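Local coordinates for protein parvulin 42 (Trypanosoma brucei brucei, PDB 6GMP) that probably catalyses, through this PPIC-type domain, the cis-trans isomerisation of peptide bonds preceding proline in proteins, at residues A[45-50]-A[67-72]; A[49-52]-A[56-59]; A[60-65]-A[117-122]; A[82-87]-A[96-101]; A[107-110]-A[115-118]. All blocks are in the same frame, centred on the assembly; numbering follows the deposited sequence.

Contact 1: A[45-50]-A[67-72]; sequences QAILAQ and RDFSEC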
# COMPACT_ATOMS: atom_id res chain seq x y z
N GLN A 45 -9.13 -0.72 -4.50
CA GLN A 45 -9.86 0.34 -5.18
C GLN A 45 -10.85 1.02 -4.24
O GLN A 45 -10.97 2.25 -4.24
CB GLN A 45 -10.59 -0.23 -6.40
CG GLN A 45 -11.48 0.77 -7.14
CD GLN A 45 -10.72 1.99 -7.61
OE1 GLN A 45 -9.53 1.92 -7.93
NE2 GLN A 45 -11.41 3.13 -7.66
N ALA A 46 -11.58 0.23 -3.46
CA ALA A 46 -12.57 0.80 -2.56
C ALA A 46 -11.94 1.61 -1.43
O ALA A 46 -12.46 2.69 -1.08
CB ALA A 46 -13.46 -0.29 -1.98
N ILE A 47 -10.85 1.11 -0.84
CA ILE A 47 -10.27 1.79 0.31
C ILE A 47 -9.65 3.12 -0.13
O ILE A 47 -9.60 4.08 0.66
CB ILE A 47 -9.33 0.89 1.13
CG1 ILE A 47 -8.15 0.45 0.30
CG2 ILE A 47 -10.12 -0.31 1.68
CD1 ILE A 47 -7.15 -0.41 1.07
N LEU A 48 -9.22 3.18 -1.39
CA LEU A 48 -8.73 4.42 -1.96
C LEU A 48 -9.89 5.36 -2.29
O LEU A 48 -9.93 6.53 -1.88
CB LEU A 48 -7.97 4.12 -3.24
CG LEU A 48 -7.54 5.31 -4.09
CD1 LEU A 48 -6.49 6.18 -3.38
CD2 LEU A 48 -7.03 4.81 -5.43
N ALA A 49 -10.83 4.84 -3.07
CA ALA A 49 -11.87 5.67 -3.67
C ALA A 49 -12.88 6.22 -2.66
O ALA A 49 -13.56 7.20 -2.94
CB ALA A 49 -12.57 4.90 -4.77
N GLN A 50 -12.98 5.61 -1.48
CA GLN A 50 -13.86 6.16 -0.45
C GLN A 50 -13.45 7.61 -0.11
O GLN A 50 -14.24 8.37 0.43
CB GLN A 50 -13.85 5.28 0.80
CG GLN A 50 -12.52 5.24 1.47
CD GLN A 50 -12.48 4.40 2.74
OE1 GLN A 50 -13.45 4.28 3.48
NE2 GLN A 50 -11.30 3.84 3.00
N ARG A 67 -3.72 1.56 9.00
CA ARG A 67 -4.17 0.95 10.24
C ARG A 67 -5.39 0.04 10.05
O ARG A 67 -5.49 -0.99 10.69
CB ARG A 67 -4.48 2.00 11.30
CG ARG A 67 -3.26 2.72 11.77
CD ARG A 67 -3.61 3.89 12.63
NE ARG A 67 -2.41 4.57 13.13
CZ ARG A 67 -2.42 5.73 13.75
NH1 ARG A 67 -3.56 6.35 14.00
NH2 ARG A 67 -1.28 6.26 14.15
N ASP A 68 -6.29 0.43 9.14
CA ASP A 68 -7.53 -0.31 8.94
C ASP A 68 -7.38 -1.49 7.99
O ASP A 68 -8.10 -2.48 8.12
CB ASP A 68 -8.63 0.62 8.41
CG ASP A 68 -9.08 1.66 9.44
OD1 ASP A 68 -8.79 1.50 10.64
OD2 ASP A 68 -9.72 2.63 9.01
N PHE A 69 -6.45 -1.41 7.04
CA PHE A 69 -6.45 -2.34 5.91
C PHE A 69 -5.11 -2.98 5.54
O PHE A 69 -5.11 -4.02 4.90
CB PHE A 69 -7.02 -1.69 4.65
CG PHE A 69 -8.47 -1.29 4.76
CD1 PHE A 69 -9.48 -2.25 4.68
CD2 PHE A 69 -8.83 0.04 4.91
CE1 PHE A 69 -10.81 -1.88 4.77
CE2 PHE A 69 -10.15 0.41 4.99
CZ PHE A 69 -11.15 -0.55 4.93
N SER A 70 -3.97 -2.38 5.89
CA SER A 70 -2.71 -2.92 5.38
C SER A 70 -2.39 -4.26 6.02
O SER A 70 -2.62 -4.48 7.21
CB SER A 70 -1.54 -1.97 5.57
OG SER A 70 -0.42 -2.52 4.88
N GLU A 71 -1.82 -5.14 5.21
CA GLU A 71 -1.44 -6.49 5.62
C GLU A 71 0.08 -6.67 5.57
O GLU A 71 0.58 -7.77 5.74
CB GLU A 71 -2.18 -7.51 4.75
CG GLU A 71 -3.67 -7.47 5.05
CD GLU A 71 -4.54 -8.15 4.02
OE1 GLU A 71 -4.08 -8.52 2.92
OE2 GLU A 71 -5.75 -8.30 4.32
N CYS A 72 0.79 -5.56 5.34
CA CYS A 72 2.25 -5.56 5.31
C CYS A 72 2.83 -5.37 6.70
O CYS A 72 2.24 -4.69 7.54
CB CYS A 72 2.73 -4.42 4.41
SG CYS A 72 4.52 -4.27 4.27
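I47 and F69 are brought together by their first torsions. In I47, chi1 of 63° sends CG1 between the backbone N and the carbonyl carbon, which leaves CG2 on the N side, pointed at F69. In F69, the ring is set anti to its own carbonyl carbon and turns one face to I47. CG2 of I47 sits over the centre of that ring, nearly on its normal, as a CH-pi contact. CD1 of I47 runs on past the ring and lies 3.8 Å from CB of F69. The I47 and F69 side chains run antiparallel, each passing alongside the other. This contact joins the ends of helices 37-49 and 59-69, which pack on the same face of the four-stranded antiparallel sheet of the parvulin fold. I47 is buried between F69 and that sheet, where it also touches V11, V13 and L117. Q50, just past the helix, adds a smaller contact beside the ring. Its NE2 is 4.1 Å from CE2 of F69, with the amide turned 64° from the ring plane. The amide is held in place by a hydrogen bond from Q50 NE2 to I47 O, 2.9 Å long with an angle of 158° at the hydrogen. NE2 meets a lone pair of that oxygen, in the carbonyl plane. Beyond F69 the chain is fixed to strand 6-13, where S70 OG is hydrogen-bonded to L12 N.

Contact 2: A[49-52]-A[56-59]; sequences AQHK and TWSL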
# COMPACT_ATOMS: atom_id res chain seq x y z
N ALA A 49 -10.83 4.84 -3.07
CA ALA A 49 -11.87 5.67 -3.67
C ALA A 49 -12.88 6.22 -2.66
O ALA A 49 -13.56 7.20 -2.94
CB ALA A 49 -12.57 4.90 -4.77
N GLN A 50 -12.98 5.61 -1.48
CA GLN A 50 -13.86 6.16 -0.45
C GLN A 50 -13.45 7.61 -0.11
O GLN A 50 -14.24 8.37 0.43
CB GLN A 50 -13.85 5.28 0.80
CG GLN A 50 -12.52 5.24 1.47
CD GLN A 50 -12.48 4.40 2.74
OE1 GLN A 50 -13.45 4.28 3.48
NE2 GLN A 50 -11.30 3.84 3.00
N HIS A 51 -12.21 7.97 -0.43
CA HIS A 51 -11.73 9.34 -0.24
C HIS A 51 -11.28 10.00 -1.56
O HIS A 51 -10.37 10.82 -1.57
CB HIS A 51 -10.57 9.35 0.75
CG HIS A 51 -10.90 8.71 2.06
ND1 HIS A 51 -11.97 9.10 2.83
CD2 HIS A 51 -10.30 7.70 2.74
CE1 HIS A 51 -12.02 8.36 3.93
NE2 HIS A 51 -11.02 7.51 3.90
N LYS A 52 -11.96 9.68 -2.66
CA LYS A 52 -11.52 10.16 -3.97
C LYS A 52 -11.61 11.67 -4.14
O LYS A 52 -11.02 12.22 -5.09
CB LYS A 52 -12.30 9.47 -5.09
CG LYS A 52 -13.78 9.76 -5.11
CD LYS A 52 -14.42 8.92 -6.20
CE LYS A 52 -15.90 9.22 -6.33
NZ LYS A 52 -16.65 8.88 -5.09
N THR A 56 -4.76 15.68 -2.43
CA THR A 56 -3.65 15.13 -1.68
C THR A 56 -4.21 14.68 -0.35
O THR A 56 -5.30 15.10 0.05
CB THR A 56 -2.54 16.17 -1.44
OG1 THR A 56 -3.09 17.34 -0.83
CG2 THR A 56 -1.87 16.53 -2.76
N TRP A 57 -3.45 13.83 0.33
CA TRP A 57 -3.82 13.34 1.65
C TRP A 57 -2.79 13.80 2.65
O TRP A 57 -1.60 13.91 2.33
CB TRP A 57 -3.86 11.83 1.70
CG TRP A 57 -4.80 11.10 0.78
CD1 TRP A 57 -5.19 11.43 -0.49
CD2 TRP A 57 -5.45 9.87 1.09
NE1 TRP A 57 -6.04 10.47 -0.99
CE2 TRP A 57 -6.21 9.50 -0.04
CE3 TRP A 57 -5.44 9.03 2.21
CZ2 TRP A 57 -6.97 8.33 -0.07
CZ3 TRP A 57 -6.19 7.88 2.18
CH2 TRP A 57 -6.95 7.54 1.04
N SER A 58 -3.22 14.05 3.88
CA SER A 58 -2.27 14.26 4.96
C SER A 58 -1.70 12.90 5.35
O SER A 58 -2.25 11.85 5.01
CB SER A 58 -2.95 14.88 6.16
OG SER A 58 -3.86 13.95 6.74
N LEU A 59 -0.59 12.92 6.09
CA LEU A 59 -0.02 11.67 6.58
C LEU A 59 -1.02 10.95 7.47
O LEU A 59 -1.21 9.75 7.32
CB LEU A 59 1.29 11.92 7.34
CG LEU A 59 1.94 10.66 7.91
CD1 LEU A 59 2.20 9.61 6.83
CD2 LEU A 59 3.23 11.02 8.61
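A type I beta turn runs from A49 to K52, closed by K52 N to A49 O at 3.0 Å, and it turns H51 toward W57, with their CA atoms 9.1 Å apart. The turn lies at the C-terminal end of helix 37-49, and the contact closes the short loop that leads to helix 59-69 of the parvulin domain. H51 and W57 form an offset edge-to-face aromatic pair. The edge of the imidazole is directed at the face of the six-membered ring of the indole. The centroids are 5.5 Å apart and the planes stand at 87°. With chi1 of -55°, H51 has its ring beside its backbone N, where CD2 leads the approach. CB of H51 shares the contact, 3.8 Å from CZ2 of W57. Behind the imidazole, CG of Q50 lies over one face, off centre. W57 is buried, and its position is fixed from several sides. R54 makes a cation-pi contact with it, V65 packs on it, and its backbone bonds to G103. Next, S58 OG caps helix 59-69 while E61 OE1 takes S58 N, a capping box. The closest approach of the pair is H51 CD2 to W57 CH2, at 3.8 Å.

Contact 3: A[60-65]-A[117-122]; sequences DEFVQV and LIYRVE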
# COMPACT_ATOMS: atom_id res chain seq x y z
N ASP A 60 -1.68 11.68 8.37
CA ASP A 60 -2.66 11.08 9.27
C ASP A 60 -3.77 10.40 8.47
O ASP A 60 -4.19 9.29 8.80
CB ASP A 60 -3.25 12.13 10.21
CG ASP A 60 -2.23 12.69 11.18
OD1 ASP A 60 -1.24 11.99 11.48
OD2 ASP A 60 -2.41 13.83 11.66
N GLU A 61 -4.25 11.04 7.42
CA GLU A 61 -5.27 10.43 6.57
C GLU A 61 -4.82 9.12 5.93
O GLU A 61 -5.56 8.13 5.86
CB GLU A 61 -5.71 11.41 5.49
CG GLU A 61 -6.66 12.48 6.01
CD GLU A 61 -6.85 13.66 5.06
OE1 GLU A 61 -6.09 13.76 4.07
OE2 GLU A 61 -7.76 14.49 5.31
N PHE A 62 -3.58 9.07 5.44
CA PHE A 62 -3.11 7.85 4.85
C PHE A 62 -2.89 6.73 5.88
O PHE A 62 -3.21 5.57 5.64
CB PHE A 62 -1.83 8.07 4.05
CG PHE A 62 -1.48 6.89 3.18
CD1 PHE A 62 -2.24 6.62 2.05
CD2 PHE A 62 -0.46 6.02 3.52
CE1 PHE A 62 -1.97 5.53 1.26
CE2 PHE A 62 -0.18 4.92 2.72
CZ PHE A 62 -0.94 4.68 1.58
N VAL A 63 -2.34 7.10 7.03
CA VAL A 63 -2.07 6.15 8.10
C VAL A 63 -3.37 5.52 8.59
O VAL A 63 -3.39 4.36 8.99
CB VAL A 63 -1.30 6.86 9.23
CG1 VAL A 63 -1.36 6.06 10.51
CG2 VAL A 63 0.14 7.10 8.78
N GLN A 64 -4.47 6.26 8.52
CA GLN A 64 -5.77 5.68 8.86
C GLN A 64 -6.08 4.45 8.02
O GLN A 64 -6.50 3.42 8.54
CB GLN A 64 -6.89 6.70 8.69
CG GLN A 64 -8.26 6.20 9.14
CD GLN A 64 -8.29 5.90 10.62
OE1 GLN A 64 -7.87 6.72 11.44
NE2 GLN A 64 -8.79 4.72 10.97
N VAL A 65 -5.85 4.53 6.71
CA VAL A 65 -6.15 3.38 5.88
C VAL A 65 -5.11 2.28 6.06
O VAL A 65 -5.45 1.11 5.98
CB VAL A 65 -6.36 3.75 4.39
CG1 VAL A 65 -7.63 4.59 4.25
CG2 VAL A 65 -5.17 4.47 3.82
N LEU A 117 -1.35 0.62 -2.34
CA LEU A 117 -1.60 2.05 -2.52
C LEU A 117 -0.35 2.71 -2.00
O LEU A 117 0.06 2.43 -0.88
CB LEU A 117 -2.80 2.51 -1.68
CG LEU A 117 -4.15 1.86 -1.99
CD1 LEU A 117 -5.23 2.42 -1.07
CD2 LEU A 117 -4.57 2.02 -3.42
N ILE A 118 0.27 3.56 -2.81
CA ILE A 118 1.52 4.21 -2.45
C ILE A 118 1.28 5.69 -2.19
O ILE A 118 0.59 6.35 -2.95
CB ILE A 118 2.59 4.04 -3.56
CG1 ILE A 118 2.79 2.56 -3.86
CG2 ILE A 118 3.90 4.66 -3.13
CD1 ILE A 118 3.61 2.28 -5.06
N TYR A 119 1.86 6.18 -1.10
CA TYR A 119 1.73 7.57 -0.69
C TYR A 119 3.10 8.23 -0.64
O TYR A 119 4.03 7.70 -0.03
CB TYR A 119 1.07 7.62 0.69
CG TYR A 119 0.99 9.00 1.31
CD1 TYR A 119 0.20 10.00 0.76
CD2 TYR A 119 1.67 9.29 2.49
CE1 TYR A 119 0.11 11.24 1.34
CE2 TYR A 119 1.59 10.53 3.08
CZ TYR A 119 0.80 11.51 2.50
OH TYR A 119 0.71 12.74 3.09
N ARG A 120 3.22 9.38 -1.27
CA ARG A 120 4.44 10.17 -1.17
C ARG A 120 4.30 11.20 -0.06
O ARG A 120 3.45 12.10 -0.12
CB ARG A 120 4.76 10.86 -2.49
CG ARG A 120 6.05 11.64 -2.43
CD ARG A 120 6.39 12.27 -3.75
NE ARG A 120 7.51 13.19 -3.60
CZ ARG A 120 7.97 13.97 -4.57
NH1 ARG A 120 7.41 13.95 -5.78
NH2 ARG A 120 8.98 14.78 -4.32
N VAL A 121 5.15 11.08 0.96
CA VAL A 121 5.10 11.96 2.12
C VAL A 121 5.41 13.39 1.69
O VAL A 121 4.69 14.33 2.03
CB VAL A 121 6.09 11.52 3.21
CG1 VAL A 121 6.01 12.44 4.41
CG2 VAL A 121 5.78 10.09 3.63
N GLU A 122 6.49 13.54 0.93
CA GLU A 122 6.84 14.84 0.38
C GLU A 122 7.93 14.68 -0.67
O GLU A 122 8.31 13.55 -1.01
CB GLU A 122 7.28 15.80 1.49
CG GLU A 122 8.45 15.30 2.34
CD GLU A 122 8.39 15.77 3.78
OE1 GLU A 122 7.28 16.09 4.28
OE2 GLU A 122 9.45 15.82 4.43
OXT GLU A 122 8.43 15.66 -1.22
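L117 meets F62 first through its backbone. Its carbonyl O lies at the edge of the F62 ring, near the ring plane, 3.5 Å from CZ. CB of L117 adds a looser apolar contact, 4.3 Å from CE1 of F62. I118 points away, to the other side of the sheet, where it packs on F93 and A97 of helix 91-97. Y119 points back to the helix and makes the main contact. Its CB sits over the centre of the F62 ring, 3.4 Å from the centroid, as a CH-pi contact. The exchange is mutual: CB of F62 lies over one face of the Y119 ring, 4.1 Å from its centroid. CG anti to the backbone N in both residues (chi1 -167° and 174°) swings each ring across the other's CB. The rings lie near parallel, at 16°, but are displaced so far that little of one covers the other. R120 does not touch the helix segment. N of V121 lies over the opposite face of Y119, off centre. The axes of helix 60-65 and strand 117-120 run nearly antiparallel and approach to 10.2 Å, in the helix-on-sheet layer of the parvulin fold. The touching residues are buried, and the chemistry is almost wholly apolar. Fit therefore rests on shape and on the reciprocal CH-pi contacts, while the one phenol oxygen, Y119 OH, is satisfied outside it by O of W57.

Contact 4: A[82-87]-A[96-101]; sequences GMVESG and VAFSLK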
# COMPACT_ATOMS: atom_id res chain seq x y z
N GLY A 82 10.17 4.50 4.61
CA GLY A 82 11.37 5.31 4.68
C GLY A 82 11.75 5.86 3.32
O GLY A 82 10.92 5.95 2.41
N MET A 83 13.01 6.23 3.18
CA MET A 83 13.53 6.78 1.94
C MET A 83 13.84 5.67 0.94
O MET A 83 14.50 4.69 1.29
CB MET A 83 14.80 7.58 2.20
CG MET A 83 14.69 8.68 3.24
SD MET A 83 13.44 9.94 2.92
CE MET A 83 13.71 10.32 1.20
N VAL A 84 13.39 5.84 -0.29
CA VAL A 84 13.58 4.85 -1.34
C VAL A 84 14.20 5.49 -2.58
O VAL A 84 13.68 6.48 -3.09
CB VAL A 84 12.25 4.21 -1.74
CG1 VAL A 84 12.45 3.19 -2.87
CG2 VAL A 84 11.58 3.57 -0.53
N GLU A 85 15.30 4.93 -3.06
CA GLU A 85 15.89 5.36 -4.33
C GLU A 85 15.19 4.66 -5.49
O GLU A 85 14.81 3.49 -5.37
CB GLU A 85 17.38 5.02 -4.37
CG GLU A 85 18.26 5.92 -3.54
CD GLU A 85 19.25 6.70 -4.38
OE1 GLU A 85 20.07 6.07 -5.08
OE2 GLU A 85 19.20 7.95 -4.35
N SER A 86 15.01 5.34 -6.62
CA SER A 86 14.40 4.70 -7.78
C SER A 86 15.32 3.60 -8.30
O SER A 86 16.54 3.75 -8.27
CB SER A 86 14.08 5.72 -8.88
OG SER A 86 15.22 6.46 -9.26
N GLY A 87 14.73 2.50 -8.76
CA GLY A 87 15.48 1.36 -9.27
C GLY A 87 15.70 0.27 -8.24
O GLY A 87 16.32 -0.75 -8.55
N VAL A 96 5.26 3.71 -10.53
CA VAL A 96 4.10 4.40 -9.96
C VAL A 96 4.55 5.31 -8.83
O VAL A 96 4.11 6.46 -8.77
CB VAL A 96 3.05 3.38 -9.44
CG1 VAL A 96 1.96 4.07 -8.61
CG2 VAL A 96 2.42 2.64 -10.60
N ALA A 97 5.41 4.80 -7.96
CA ALA A 97 5.87 5.56 -6.80
C ALA A 97 6.55 6.86 -7.22
O ALA A 97 6.27 7.92 -6.66
CB ALA A 97 6.83 4.72 -5.97
N PHE A 98 7.42 6.79 -8.22
CA PHE A 98 8.19 7.97 -8.64
C PHE A 98 7.43 8.87 -9.62
O PHE A 98 7.96 9.86 -10.11
CB PHE A 98 9.58 7.54 -9.12
CG PHE A 98 10.47 7.15 -7.99
CD1 PHE A 98 11.29 8.08 -7.39
CD2 PHE A 98 10.45 5.86 -7.49
CE1 PHE A 98 12.09 7.73 -6.31
CE2 PHE A 98 11.23 5.51 -6.41
CZ PHE A 98 12.06 6.44 -5.83
N SER A 99 6.16 8.53 -9.85
CA SER A 99 5.26 9.38 -10.62
C SER A 99 4.43 10.27 -9.70
O SER A 99 3.80 11.23 -10.15
CB SER A 99 4.32 8.53 -11.47
OG SER A 99 3.23 8.03 -10.70
N LEU A 100 4.42 9.96 -8.41
CA LEU A 100 3.60 10.71 -7.46
C LEU A 100 4.18 12.09 -7.15
O LEU A 100 5.40 12.26 -7.02
CB LEU A 100 3.46 9.94 -6.15
CG LEU A 100 2.79 8.57 -6.24
CD1 LEU A 100 2.94 7.83 -4.90
CD2 LEU A 100 1.32 8.71 -6.62
N LYS A 101 3.29 13.06 -7.01
CA LYS A 101 3.65 14.35 -6.45
C LYS A 101 3.52 14.28 -4.93
O LYS A 101 2.92 13.35 -4.39
CB LYS A 101 2.75 15.45 -7.04
CG LYS A 101 2.71 15.41 -8.56
CD LYS A 101 2.04 16.63 -9.16
CE LYS A 101 0.53 16.64 -8.93
NZ LYS A 101 -0.19 15.57 -9.69
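F98 leaves helix 91-97 with its CB directed at segment 82-87. Chi1 of -74° and chi2 of -91° lay the ring against the backbone from V84 to S86. At the root of the ring, CG of F98 is 4.0 Å from CB of S86. CD1 and CD2 are also near that CB, which in the conformer given sits over the centre of the face, 3.6 Å from the centroid, as a CH-pi contact. Further out, CE2 of F98 reaches CA of S86 at 3.5 Å. CE2 of F98 also has CG1 of V84 at 4.4 Å, a looser apolar contact. The contact joins the loop after edge strand 80-84 to the turn after helix 91-97. That helix packs on the sheet face opposite the two longer helices of the parvulin fold. On the other side of the ring, F98 CE1 lies 3.8 Å from S86 N. The tip comes closest: F98 CZ is 3.2 Å from V84 O, which lies at the ring edge in its plane. The tip is equally close to N of S86. F8 of strand 6-13 meets the F98 ring edge to face. Next to F98, V96 O accepts from both S99 N and S99 OG, the latter at 2.6 Å, which ties the end of the helix to its turn.

Contact 5: A[107-110]-A[115-118]; sequences APVE and VHLI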
# COMPACT_ATOMS: atom_id res chain seq x y z
N ALA A 107 -3.05 5.15 -7.61
CA ALA A 107 -4.06 4.15 -7.90
C ALA A 107 -3.50 2.81 -7.46
O ALA A 107 -2.30 2.70 -7.20
CB ALA A 107 -4.35 4.11 -9.37
N PRO A 108 -4.36 1.79 -7.35
CA PRO A 108 -3.82 0.48 -6.98
C PRO A 108 -2.74 0.01 -7.95
O PRO A 108 -2.94 0.06 -9.16
CB PRO A 108 -5.05 -0.43 -7.03
CG PRO A 108 -6.22 0.50 -6.80
CD PRO A 108 -5.83 1.78 -7.48
N VAL A 109 -1.61 -0.41 -7.41
CA VAL A 109 -0.53 -0.96 -8.23
C VAL A 109 -0.13 -2.31 -7.68
O VAL A 109 0.03 -2.50 -6.47
CB VAL A 109 0.70 -0.03 -8.32
CG1 VAL A 109 1.26 0.29 -6.96
CG2 VAL A 109 1.77 -0.67 -9.19
N GLU A 110 0.04 -3.25 -8.59
CA GLU A 110 0.25 -4.63 -8.21
C GLU A 110 1.71 -5.03 -8.35
O GLU A 110 2.41 -4.62 -9.30
CB GLU A 110 -0.61 -5.51 -9.09
CG GLU A 110 -0.61 -6.95 -8.69
CD GLU A 110 -1.45 -7.78 -9.62
OE1 GLU A 110 -1.92 -7.23 -10.64
OE2 GLU A 110 -1.61 -8.98 -9.33
N VAL A 115 -1.42 -5.99 -3.76
CA VAL A 115 -1.89 -4.76 -4.37
C VAL A 115 -1.59 -3.60 -3.42
O VAL A 115 -2.01 -3.61 -2.26
CB VAL A 115 -3.39 -4.84 -4.68
CG1 VAL A 115 -3.87 -3.58 -5.38
CG2 VAL A 115 -3.68 -6.08 -5.53
N HIS A 116 -0.85 -2.61 -3.92
CA HIS A 116 -0.41 -1.47 -3.11
C HIS A 116 -1.19 -0.20 -3.38
O HIS A 116 -1.59 0.06 -4.52
CB HIS A 116 1.05 -1.13 -3.41
CG HIS A 116 2.00 -2.28 -3.36
ND1 HIS A 116 3.00 -2.37 -2.41
CD2 HIS A 116 2.17 -3.34 -4.18
CE1 HIS A 116 3.71 -3.46 -2.63
NE2 HIS A 116 3.24 -4.06 -3.71
N LEU A 117 -1.35 0.62 -2.34
CA LEU A 117 -1.60 2.05 -2.52
C LEU A 117 -0.35 2.71 -2.00
O LEU A 117 0.06 2.43 -0.88
CB LEU A 117 -2.80 2.51 -1.68
CG LEU A 117 -4.15 1.86 -1.99
CD1 LEU A 117 -5.23 2.42 -1.07
CD2 LEU A 117 -4.57 2.02 -3.42
N ILE A 118 0.27 3.56 -2.81
CA ILE A 118 1.52 4.21 -2.45
C ILE A 118 1.28 5.69 -2.19
O ILE A 118 0.59 6.35 -2.95
CB ILE A 118 2.59 4.04 -3.56
CG1 ILE A 118 2.79 2.56 -3.86
CG2 ILE A 118 3.90 4.66 -3.13
CD1 ILE A 118 3.61 2.28 -5.06
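V109 and H116 form the hydrogen-bonded pair of an antiparallel hairpin, strands 109-111 and 114-120, at one edge of the parvulin sheet. V109 N donates to H116 O at 2.9 Å, and H116 N donates back to V109 O at 2.7 Å. Both bonds are close to straight, at 166° and 171°. V109 O also has CD2 of H116 near it, in the plane of the imidazole at its edge. P108 CA adds a CA-H...O contact to the other bonded oxygen, H116 O, at 3.3 Å. E110 and V115 make the next, non-hydrogen-bonded pair. The side chains sort by face. On the face of V109, H116 and I118, chi1 of 57° places CG1 of V109 between its N and carbonyl carbon, and it meets CD1 of I118 at 3.6 Å. On the face of V115, CB of P108 lies 3.7 Å from CG1 of V115. CG of P108 also runs alongside CD2 of L117. Further out, helix 37-49 covers P108 and V115, while helix 91-97 covers the other face, where V96 meets V109 and F93 meets the H116 ring edge to face. E110 is tied by a salt bridge to R37. H116 faces H10, consistent with the histidine pair of other parvulin active sites, and its ring is held at both nitrogens: ND1 is hydrogen-bonded to ND1 of H10, and NE2 to OG1 of T111.

Contacts 1, 3 and 5 form a continuous core around L117, whose CD1 is 3.8 Å from CG1 of I47. Contacts 1 and 3 use the same helix, 59-69, and their centres are about 10 Å apart. Contacts 2 and 3 have their centres about 8 Å apart and touch through W57 O and Y119 OH, at 2.7 Å. Contact 4 lies across the centre of the chain from contact 1, about 20 Å between centres. It meets contact 3 at L100 O and R120 NH1, 2.9 Å apart, and contact 5 at V96 and V109. The likely active site, by analogy with other parvulins, lies nearest contact 5, around H10 and H116. C72, from contact 1, also touches H10.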